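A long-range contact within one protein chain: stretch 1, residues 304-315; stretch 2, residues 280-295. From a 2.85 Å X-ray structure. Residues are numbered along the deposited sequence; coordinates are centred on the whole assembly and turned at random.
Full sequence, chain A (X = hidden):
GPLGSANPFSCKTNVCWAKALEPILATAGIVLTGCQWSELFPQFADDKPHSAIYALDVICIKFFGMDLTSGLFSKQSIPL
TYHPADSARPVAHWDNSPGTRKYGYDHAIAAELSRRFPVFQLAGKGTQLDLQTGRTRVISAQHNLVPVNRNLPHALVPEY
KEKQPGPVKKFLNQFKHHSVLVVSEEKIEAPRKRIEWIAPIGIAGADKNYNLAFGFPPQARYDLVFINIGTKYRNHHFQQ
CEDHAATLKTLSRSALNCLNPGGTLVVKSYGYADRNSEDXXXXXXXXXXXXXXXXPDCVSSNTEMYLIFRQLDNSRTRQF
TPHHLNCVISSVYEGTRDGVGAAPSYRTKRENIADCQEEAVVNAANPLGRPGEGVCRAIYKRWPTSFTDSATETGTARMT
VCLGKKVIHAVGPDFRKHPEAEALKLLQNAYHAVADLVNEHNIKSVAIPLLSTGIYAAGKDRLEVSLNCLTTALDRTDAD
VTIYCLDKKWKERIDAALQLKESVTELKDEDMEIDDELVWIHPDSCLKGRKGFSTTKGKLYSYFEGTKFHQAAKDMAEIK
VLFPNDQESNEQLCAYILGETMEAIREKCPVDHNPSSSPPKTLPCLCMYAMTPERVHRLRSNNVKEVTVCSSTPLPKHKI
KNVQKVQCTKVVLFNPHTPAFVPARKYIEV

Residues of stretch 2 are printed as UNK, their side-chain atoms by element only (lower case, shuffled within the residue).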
ATOM      1  N   GLU A 304      -3.529 -12.631 -13.639  1.00 58.16           N
ATOM      2  CA  GLU A 304      -2.177 -12.896 -13.140  1.00 51.03           C
ATOM      3  C   GLU A 304      -1.280 -11.663 -13.243  1.00 54.15           C
ATOM      4  O   GLU A 304      -1.257 -10.977 -14.259  1.00 60.71           O
ATOM      5  CB  GLU A 304      -1.547 -14.083 -13.869  1.00 46.89           C
ATOM      6  CG  GLU A 304      -1.982 -15.422 -13.297  1.00 57.82           C
ATOM      7  CD  GLU A 304      -1.223 -16.598 -13.877  1.00 60.09           C
ATOM      8  OE1 GLU A 304      -0.382 -16.370 -14.768  1.00 63.77           O
ATOM      9  OE2 GLU A 304      -1.470 -17.747 -13.437  1.00 57.68           O
ATOM     10  N   MET A 305      -0.566 -11.382 -12.162  1.00 54.94           N
ATOM     11  CA  MET A 305       0.321 -10.232 -12.076  1.00 56.13           C
ATOM     12  C   MET A 305       1.565 -10.659 -11.318  1.00 57.38           C
ATOM     13  O   MET A 305       1.467 -11.120 -10.188  1.00 66.22           O
ATOM     14  CB  MET A 305      -0.378  -9.106 -11.313  1.00 58.09           C
ATOM     15  CG  MET A 305       0.362  -7.784 -11.289  1.00 59.40           C
ATOM     16  SD  MET A 305       0.352  -6.970 -12.896  1.00 83.57           S
ATOM     17  CE  MET A 305      -1.397  -6.632 -13.114  1.00 65.17           C
ATOM     18  N   TYR A 306       2.734 -10.511 -11.922  1.00 50.23           N
ATOM     19  CA  TYR A 306       3.969 -10.772 -11.198  1.00 49.44           C
ATOM     20  C   TYR A 306       4.399  -9.516 -10.460  1.00 51.94           C
ATOM     21  O   TYR A 306       4.507  -8.448 -11.058  1.00 50.06           O
ATOM     22  CB  TYR A 306       5.084 -11.227 -12.131  1.00 52.77           C
ATOM     23  CG  TYR A 306       4.933 -12.628 -12.694  1.00 54.88           C
ATOM     24  CD1 TYR A 306       5.230 -13.749 -11.931  1.00 53.60           C
ATOM     25  CD2 TYR A 306       4.521 -12.822 -14.006  1.00 56.89           C
ATOM     26  CE1 TYR A 306       5.102 -15.032 -12.462  1.00 59.16           C
ATOM     27  CE2 TYR A 306       4.390 -14.089 -14.543  1.00 60.81           C
ATOM     28  CZ  TYR A 306       4.680 -15.193 -13.774  1.00 63.09           C
ATOM     29  OH  TYR A 306       4.545 -16.449 -14.338  1.00 61.58           O
ATOM     30  N   LEU A 307       4.581  -9.649  -9.148  1.00 55.22           N
ATOM     31  CA  LEU A 307       5.174  -8.611  -8.312  1.00 50.87           C
ATOM     32  C   LEU A 307       6.699  -8.725  -8.265  1.00 54.29           C
ATOM     33  O   LEU A 307       7.253  -9.794  -8.029  1.00 55.13           O
ATOM     34  CB  LEU A 307       4.622  -8.707  -6.893  1.00 51.88           C
ATOM     35  CG  LEU A 307       3.104  -8.574  -6.751  1.00 51.84           C
ATOM     36  CD1 LEU A 307       2.681  -8.836  -5.314  1.00 56.98           C
ATOM     37  CD2 LEU A 307       2.628  -7.206  -7.213  1.00 52.30           C
ATOM     38  N   ILE A 308       7.371  -7.606  -8.500  1.00 54.74           N
ATOM     39  CA  ILE A 308       8.826  -7.560  -8.505  1.00 56.00           C
ATOM     40  C   ILE A 308       9.376  -6.711  -7.354  1.00 59.41           C
ATOM     41  O   ILE A 308       9.284  -5.493  -7.371  1.00 64.70           O
ATOM     42  CB  ILE A 308       9.303  -6.980  -9.850  1.00 52.59           C
ATOM     43  CG1 ILE A 308       8.726  -7.820 -10.993  1.00 53.00           C
ATOM     44  CG2 ILE A 308      10.819  -6.946  -9.921  1.00 53.48           C
ATOM     45  CD1 ILE A 308       8.877  -7.205 -12.355  1.00 55.22           C
ATOM     46  N   PHE A 309       9.945  -7.372  -6.353  1.00 56.19           N
ATOM     47  CA  PHE A 309      10.611  -6.702  -5.239  1.00 58.15           C
ATOM     48  C   PHE A 309      12.120  -6.665  -5.502  1.00 60.80           C
ATOM     49  O   PHE A 309      12.745  -7.712  -5.658  1.00 58.55           O
ATOM     50  CB  PHE A 309      10.331  -7.464  -3.936  1.00 51.46           C
ATOM     51  CG  PHE A 309       8.867  -7.632  -3.633  1.00 51.40           C
ATOM     52  CD1 PHE A 309       8.143  -8.669  -4.193  1.00 55.35           C
ATOM     53  CD2 PHE A 309       8.214  -6.759  -2.780  1.00 59.21           C
ATOM     54  CE1 PHE A 309       6.784  -8.826  -3.916  1.00 56.17           C
ATOM     55  CE2 PHE A 309       6.858  -6.912  -2.496  1.00 56.95           C
ATOM     56  CZ  PHE A 309       6.148  -7.947  -3.066  1.00 53.40           C
ATOM     57  N   ARG A 310      12.710  -5.471  -5.535  1.00 60.49           N
ATOM     58  CA  ARG A 310      14.107  -5.321  -5.948  1.00 64.80           C
ATOM     59  C   ARG A 310      15.028  -4.894  -4.806  1.00 66.16           C
ATOM     60  O   ARG A 310      14.727  -3.935  -4.088  1.00 62.55           O
ATOM     61  CB  ARG A 310      14.217  -4.271  -7.052  1.00 69.04           C
ATOM     62  CG  ARG A 310      13.581  -4.644  -8.368  1.00 71.90           C
ATOM     63  CD  ARG A 310      13.795  -3.538  -9.394  1.00 73.56           C
ATOM     64  NE  ARG A 310      13.002  -3.759 -10.595  1.00 76.09           N
ATOM     65  CZ  ARG A 310      13.301  -4.659 -11.524  1.00 84.20           C
ATOM     66  NH1 ARG A 310      14.378  -5.426 -11.391  1.00 96.88           N
ATOM     67  NH2 ARG A 310      12.526  -4.799 -12.588  1.00 76.01           N
ATOM     68  N   GLN A 311      16.179  -5.561  -4.698  1.00 62.24           N
ATOM     69  CA  GLN A 311      17.194  -5.205  -3.708  1.00 56.59           C
ATOM     70  C   GLN A 311      16.761  -5.335  -2.251  1.00 57.89           C
ATOM     71  O   GLN A 311      16.403  -4.340  -1.612  1.00 53.64           O
ATOM     72  CB  GLN A 311      17.712  -3.795  -3.954  1.00 61.57           C
ATOM     73  CG  GLN A 311      18.466  -3.629  -5.246  1.00 62.21           C
ATOM     74  CD  GLN A 311      18.986  -2.219  -5.402  1.00 70.10           C
ATOM     75  OE1 GLN A 311      20.189  -1.982  -5.355  1.00 68.21           O
ATOM     76  NE2 GLN A 311      18.071  -1.265  -5.578  1.00 76.15           N
ATOM     77  N   LEU A 312      16.770  -6.565  -1.740  1.00 63.75           N
ATOM     78  CA  LEU A 312      16.369  -6.818  -0.359  1.00 62.62           C
ATOM     79  C   LEU A 312      17.450  -6.378   0.611  1.00 58.62           C
ATOM     80  O   LEU A 312      18.547  -6.923   0.601  1.00 59.97           O
ATOM     81  CB  LEU A 312      16.187  -8.326  -0.172  1.00 61.64           C
ATOM     82  CG  LEU A 312      16.152  -8.865   1.263  1.00 58.11           C
ATOM     83  CD1 LEU A 312      14.802  -8.599   1.891  1.00 60.24           C
ATOM     84  CD2 LEU A 312      16.467 -10.347   1.282  1.00 53.03           C
ATOM     85  N   ASP A 313      17.151  -5.362   1.419  1.00 57.45           N
ATOM     86  CA  ASP A 313      17.928  -5.068   2.622  1.00 63.95           C
ATOM     87  C   ASP A 313      17.196  -5.434   3.926  1.00 68.67           C
ATOM     88  O   ASP A 313      17.744  -5.281   5.024  1.00 68.55           O
ATOM     89  CB  ASP A 313      18.377  -3.608   2.633  1.00 69.81           C
ATOM     90  CG  ASP A 313      17.217  -2.641   2.604  1.00 74.94           C
ATOM     91  OD1 ASP A 313      16.073  -3.070   2.865  1.00 76.31           O
ATOM     92  OD2 ASP A 313      17.445  -1.446   2.308  1.00 76.06           O
ATOM     93  N   ASN A 314      15.955  -5.896   3.801  1.00 67.35           N
ATOM     94  CA  ASN A 314      15.112  -6.212   4.959  1.00 67.39           C
ATOM     95  C   ASN A 314      15.090  -5.088   5.999  1.00 67.06           C
ATOM     96  O   ASN A 314      15.295  -5.309   7.193  1.00 65.67           O
ATOM     97  CB  ASN A 314      15.566  -7.516   5.623  1.00 68.52           C
ATOM     98  CG  ASN A 314      14.584  -8.008   6.672  1.00 64.41           C
ATOM     99  OD1 ASN A 314      13.375  -7.819   6.548  1.00 63.19           O
ATOM    100  ND2 ASN A 314      15.106  -8.623   7.721  1.00 68.55           N
ATOM    101  N   SER A 315      14.802  -3.880   5.539  1.00 71.41           N
ATOM    102  CA  SER A 315      14.780  -2.717   6.409  1.00 75.39           C
ATOM    103  C   SER A 315      13.594  -2.801   7.366  1.00 81.99           C
ATOM    104  O   SER A 315      12.574  -3.436   7.089  1.00 80.34           O
ATOM    105  CB  SER A 315      14.695  -1.430   5.585  1.00 75.54           C
ATOM    106  OG  SER A 315      14.594  -0.287   6.420  1.00 70.79           O
ATOM    107  N   UNK A 280      -0.036  -7.762   3.415  1.00 49.87           N
ATOM    108  CA  UNK A 280       1.085  -8.667   3.180  1.00 50.88           C
ATOM    109  C   UNK A 280       2.094  -8.075   2.219  1.00 52.94           C
ATOM    110  O   UNK A 280       3.296  -8.132   2.448  1.00 56.81           O
ATOM    111  c   UNK A 280       1.843 -10.803   2.139  1.00 41.68           C
ATOM    112  c   UNK A 280       0.626  -9.991   2.577  1.00 47.59           C
ATOM    113  c   UNK A 280      -0.203 -10.773   3.584  1.00 49.23           C
ATOM    114  N   UNK A 281       1.591  -7.546   1.116  1.00 50.68           N
ATOM    115  CA  UNK A 281       2.438  -6.981   0.088  1.00 48.50           C
ATOM    116  C   UNK A 281       3.143  -5.754   0.649  1.00 52.19           C
ATOM    117  O   UNK A 281       4.262  -5.440   0.252  1.00 55.92           O
ATOM    118  c   UNK A 281       2.416  -5.754  -2.113  1.00 41.25           C
ATOM    119  c   UNK A 281       1.195  -7.910  -1.868  1.00 46.41           C
ATOM    120  c   UNK A 281       1.618  -6.632  -1.166  1.00 44.60           C
ATOM    121  N   UNK A 282       2.493  -5.064   1.578  1.00 51.61           N
ATOM    122  CA  UNK A 282       3.090  -3.878   2.183  1.00 55.54           C
ATOM    123  C   UNK A 282       4.247  -4.263   3.106  1.00 58.32           C
ATOM    124  O   UNK A 282       5.326  -3.677   3.047  1.00 62.39           O
ATOM    125  c   UNK A 282       2.723  -1.930   3.717  1.00 55.76           C
ATOM    126  o   UNK A 282       1.080  -2.533   2.084  1.00 47.73           O
ATOM    127  c   UNK A 282       2.055  -3.069   2.978  1.00 51.85           C
ATOM    128  N   UNK A 283       4.017  -5.238   3.975  1.00 57.32           N
ATOM    129  CA  UNK A 283       5.061  -5.695   4.889  1.00 50.79           C
ATOM    130  C   UNK A 283       6.245  -6.228   4.095  1.00 52.32           C
ATOM    131  O   UNK A 283       7.404  -5.982   4.426  1.00 53.30           O
ATOM    132  c   UNK A 283       4.520  -6.771   5.802  1.00 42.12           C
ATOM    133  N   UNK A 284       5.933  -6.948   3.027  1.00 55.56           N
ATOM    134  CA  UNK A 284       6.941  -7.568   2.187  1.00 58.29           C
ATOM    135  C   UNK A 284       7.734  -6.482   1.479  1.00 57.52           C
ATOM    136  O   UNK A 284       8.954  -6.557   1.363  1.00 58.06           O
ATOM    137  c   UNK A 284       7.156  -9.411   0.359  1.00 54.57           C
ATOM    138  c   UNK A 284       6.260  -8.487   1.175  1.00 53.49           C
ATOM    139  c   UNK A 284       6.274 -10.370  -0.398  1.00 58.22           C
ATOM    140  c   UNK A 284       8.137 -10.174   1.229  1.00 57.12           C
ATOM    141  N   UNK A 285       7.020  -5.462   1.025  1.00 57.79           N
ATOM    142  CA  UNK A 285       7.614  -4.368   0.273  1.00 57.65           C
ATOM    143  C   UNK A 285       8.538  -3.543   1.162  1.00 58.68           C
ATOM    144  O   UNK A 285       9.528  -2.987   0.696  1.00 61.27           O
ATOM    145  c   UNK A 285       6.527  -3.489  -0.303  1.00 51.53           C
ATOM    146  N   UNK A 286       8.201  -3.445   2.442  1.00 57.36           N
ATOM    147  CA  UNK A 286       9.006  -2.659   3.363  1.00 61.65           C
ATOM    148  C   UNK A 286      10.459  -3.166   3.372  1.00 65.28           C
ATOM    149  O   UNK A 286      11.389  -2.419   3.689  1.00 63.54           O
ATOM    150  c   UNK A 286       7.449  -1.220   6.698  1.00 74.85           C
ATOM    151  n   UNK A 286       4.822  -2.300   6.597  1.00 82.15           N
ATOM    152  c   UNK A 286       8.415  -2.693   4.786  1.00 63.12           C
ATOM    153  c   UNK A 286       7.980  -1.314   5.258  1.00 65.87           C
ATOM    154  c   UNK A 286       5.762  -2.933   7.288  1.00 74.54           C
ATOM    155  n   UNK A 286       5.460  -4.058   7.919  1.00 61.74           N
ATOM    156  n   UNK A 286       7.006  -2.460   7.334  1.00 75.77           N
ATOM    157  N   UNK A 287      10.650  -4.434   3.015  1.00 63.78           N
ATOM    158  CA  UNK A 287      11.976  -5.054   3.042  1.00 60.80           C
ATOM    159  C   UNK A 287      12.852  -4.750   1.822  1.00 61.46           C
ATOM    160  O   UNK A 287      14.025  -5.135   1.795  1.00 64.51           O
ATOM    161  c   UNK A 287      11.007  -8.531   4.500  1.00 56.78           C
ATOM    162  c   UNK A 287      10.228  -8.963   5.739  1.00 57.62           C
ATOM    163  c   UNK A 287      11.130  -7.021   4.429  1.00 57.72           C
ATOM    164  c   UNK A 287      11.837  -6.572   3.172  1.00 58.98           C
ATOM    165  n   UNK A 287      10.827  -8.452   6.998  1.00 55.23           N
ATOM    166  N   UNK A 288      12.294  -4.073   0.820  1.00 56.83           N
ATOM    167  CA  UNK A 288      13.005  -3.842  -0.445  1.00 51.13           C
ATOM    168  C   UNK A 288      13.097  -2.369  -0.796  1.00 51.52           C
ATOM    169  O   UNK A 288      12.261  -1.568  -0.382  1.00 58.70           O
ATOM    170  c   UNK A 288      12.321  -4.587  -1.593  1.00 50.38           C
ATOM    171  c   UNK A 288      11.553  -8.146  -0.559  1.00 52.37           C
ATOM    172  c   UNK A 288      13.402  -8.174  -2.082  1.00 51.92           C
ATOM    173  c   UNK A 288      11.493  -6.768  -0.669  1.00 50.61           C
ATOM    174  c   UNK A 288      12.510  -8.852  -1.268  1.00 54.22           C
ATOM    175  c   UNK A 288      12.388  -6.080  -1.475  1.00 51.45           C
ATOM    176  c   UNK A 288      13.337  -6.796  -2.183  1.00 47.29           C
ATOM    177  N   UNK A 289      14.118  -2.024  -1.573  1.00 55.76           N
ATOM    178  CA  UNK A 289      14.337  -0.648  -2.003  1.00 59.28           C
ATOM    179  C   UNK A 289      13.229  -0.201  -2.955  1.00 60.04           C
ATOM    180  O   UNK A 289      12.680   0.894  -2.818  1.00 62.89           O
ATOM    181  c   UNK A 289      15.695  -0.503  -2.724  1.00 64.49           C
ATOM    182  c   UNK A 289      16.826  -0.950  -1.821  1.00 66.41           C
ATOM    183  c   UNK A 289      15.920   0.930  -3.148  1.00 64.46           C
ATOM    184  N   UNK A 290      12.900  -1.067  -3.910  1.00 54.71           N
ATOM    185  CA  UNK A 290      11.854  -0.800  -4.893  1.00 55.00           C
ATOM    186  C   UNK A 290      10.902  -1.978  -5.006  1.00 57.81           C
ATOM    187  O   UNK A 290      11.267  -3.122  -4.723  1.00 60.71           O
ATOM    188  c   UNK A 290      13.874   2.978  -8.887  1.00 78.59           C
ATOM    189  n   UNK A 290      14.691   3.968  -9.219  1.00 83.69           N
ATOM    190  c   UNK A 290      12.443  -0.591  -6.283  1.00 53.48           C
ATOM    191  n   UNK A 290      12.564   3.113  -9.056  1.00 82.72           N
ATOM    192  c   UNK A 290      13.599   0.699  -7.990  1.00 62.95           C
ATOM    193  c   UNK A 290      13.188   0.693  -6.531  1.00 56.81           C
ATOM    194  n   UNK A 290      14.381   1.863  -8.381  1.00 68.38           N
ATOM    195  N   UNK A 291       9.676  -1.698  -5.425  1.00 52.64           N
ATOM    196  CA  UNK A 291       8.778  -2.754  -5.851  1.00 56.27           C
ATOM    197  C   UNK A 291       7.891  -2.241  -6.980  1.00 59.52           C
ATOM    198  O   UNK A 291       7.354  -1.133  -6.912  1.00 58.27           O
ATOM    199  c   UNK A 291       7.268  -2.197  -3.907  1.00 59.68           C
ATOM    200  c   UNK A 291       6.897  -4.304  -5.190  1.00 56.64           C
ATOM    201  c   UNK A 291       7.932  -3.314  -4.678  1.00 57.02           C
ATOM    202  N   UNK A 292       7.752  -3.065  -8.015  1.00 62.39           N
ATOM    203  CA  UNK A 292       6.951  -2.752  -9.187  1.00 65.75           C
ATOM    204  C   UNK A 292       6.158  -3.998  -9.553  1.00 65.11           C
ATOM    205  O   UNK A 292       6.059  -4.925  -8.751  1.00 64.06           O
ATOM    206  c   UNK A 292       7.832  -2.324 -10.356  1.00 73.12           C
ATOM    207  o   UNK A 292       7.051  -1.729 -11.385  1.00 79.25           O
ATOM    208  N   UNK A 293       5.544  -3.990 -10.731  1.00 63.35           N
ATOM    209  CA  UNK A 293       4.744  -5.117 -11.200  1.00 54.46           C
ATOM    210  C   UNK A 293       4.851  -5.266 -12.708  1.00 52.60           C
ATOM    211  O   UNK A 293       5.260  -4.342 -13.418  1.00 54.04           O
ATOM    212  c   UNK A 293       3.293  -4.928 -10.807  1.00 56.02           C
ATOM    213  N   UNK A 294       4.495  -6.447 -13.193  1.00 47.61           N
ATOM    214  CA  UNK A 294       4.558  -6.738 -14.614  1.00 45.22           C
ATOM    215  C   UNK A 294       3.547  -7.819 -14.953  1.00 55.16           C
ATOM    216  O   UNK A 294       3.253  -8.683 -14.128  1.00 54.60           O
ATOM    217  c   UNK A 294       5.949  -7.190 -14.991  1.00 45.66           C
ATOM    218  N   UNK A 295       3.010  -7.766 -16.167  1.00 65.49           N
ATOM    219  CA  UNK A 295       2.181  -8.847 -16.668  1.00 58.60           C
ATOM    220  C   UNK A 295       2.764  -9.253 -18.015  1.00 59.08           C
ATOM    221  O   UNK A 295       2.276  -8.851 -19.060  1.00 56.93           O
ATOM    222  n   UNK A 295      -3.388  -6.831 -18.879  1.00 85.00           N
ATOM    223  c   UNK A 295      -0.210  -9.566 -17.272  1.00 58.50           C
ATOM    224  n   UNK A 295      -2.855  -8.987 -19.464  1.00 99.91           N
ATOM    225  n   UNK A 295      -2.302  -8.191 -17.366  1.00 70.21           N
ATOM    226  c   UNK A 295       0.689  -8.452 -16.732  1.00 52.96           C
ATOM    227  c   UNK A 295      -2.850  -8.007 -18.566  1.00 88.55           C
ATOM    228  c   UNK A 295      -1.691  -9.433 -16.915  1.00 55.65           C
TER

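Position 280 carries three carbons, one bearing the other two, and nothing on stretch 1 lies within reach: Val 280. Position 281 repeats that fork, with a carbon 3.9 Å from CD1 of Leu 307: Val 281. At 282 one carbon bears an oxygen and a carbon, and CA-to-CB points away from stretch 1: Thr 282. A lone carbon at 283 gives Ala 283.

Position 284 has four carbons forked at the second, one of them 3.6 Å from CZ of Phe 309: Leu 284. Its CG lies 4.1 Å from the Phe 309 ring centroid, 22° off the normal, hence over the face. The single carbon at 285, its CB 4.1 Å from CE2 of Phe 309, is Ala 285. Position 286 runs three carbons, a nitrogen, then a carbon with two more nitrogens, a guanidinium: Arg 286.

At 287 four carbons in a row end in a nitrogen 2.7 Å from OD1 of Asn 314. This is Lys 287, whose NZ donates a hydrogen bond to that oxygen.

Position 288 shows one carbon and a six-carbon ring: Phe 288. CB of Phe 309 sits 3.3 Å from its centroid, 5° off the normal; CD1 of Leu 312 covers the opposite face.

Position 289 has a three-carbon fork pointing toward stretch 1, one carbon 3.7 Å from CB of Gln 311: Val 289. A second guanidinium chain, at 290, has its CB 4.2 Å from CB of Arg 310: Arg 290. Position 291 is another three-carbon fork, one tip 3.7 Å from CD2 of Phe 309: Val 291, whose CG2 covers the ring face opposite Leu 284.

One carbon and one oxygen at 292 make Ser 292. Single carbons mark 293, with CB 4.3 Å from CD2 of Leu 307, and 294, with CB 3.9 Å from CD1 of Ile 308: Ala 293 and Ala 294. The last guanidinium chain, at 295, brings a carbon 3.1 Å from O of Glu 304: Arg 295.

The contact works through antiparallel strand pairing at 159°. Reciprocal hydrogen bonds fix the register: N of Tyr 306 to O of Ala 294 (2.9 Å), N of Ile 308 to O of Ser 292 (3.0 Å), N of Arg 310 to O of Arg 290 (2.9 Å); the last pair's return bond is weak. Side chains alternate, so Leu 307 and Phe 309 share a face with Val 291 and Ala 293, where the helix packs against them.

Stretch 2 (280-295) VVTALARKFVRVSAAR
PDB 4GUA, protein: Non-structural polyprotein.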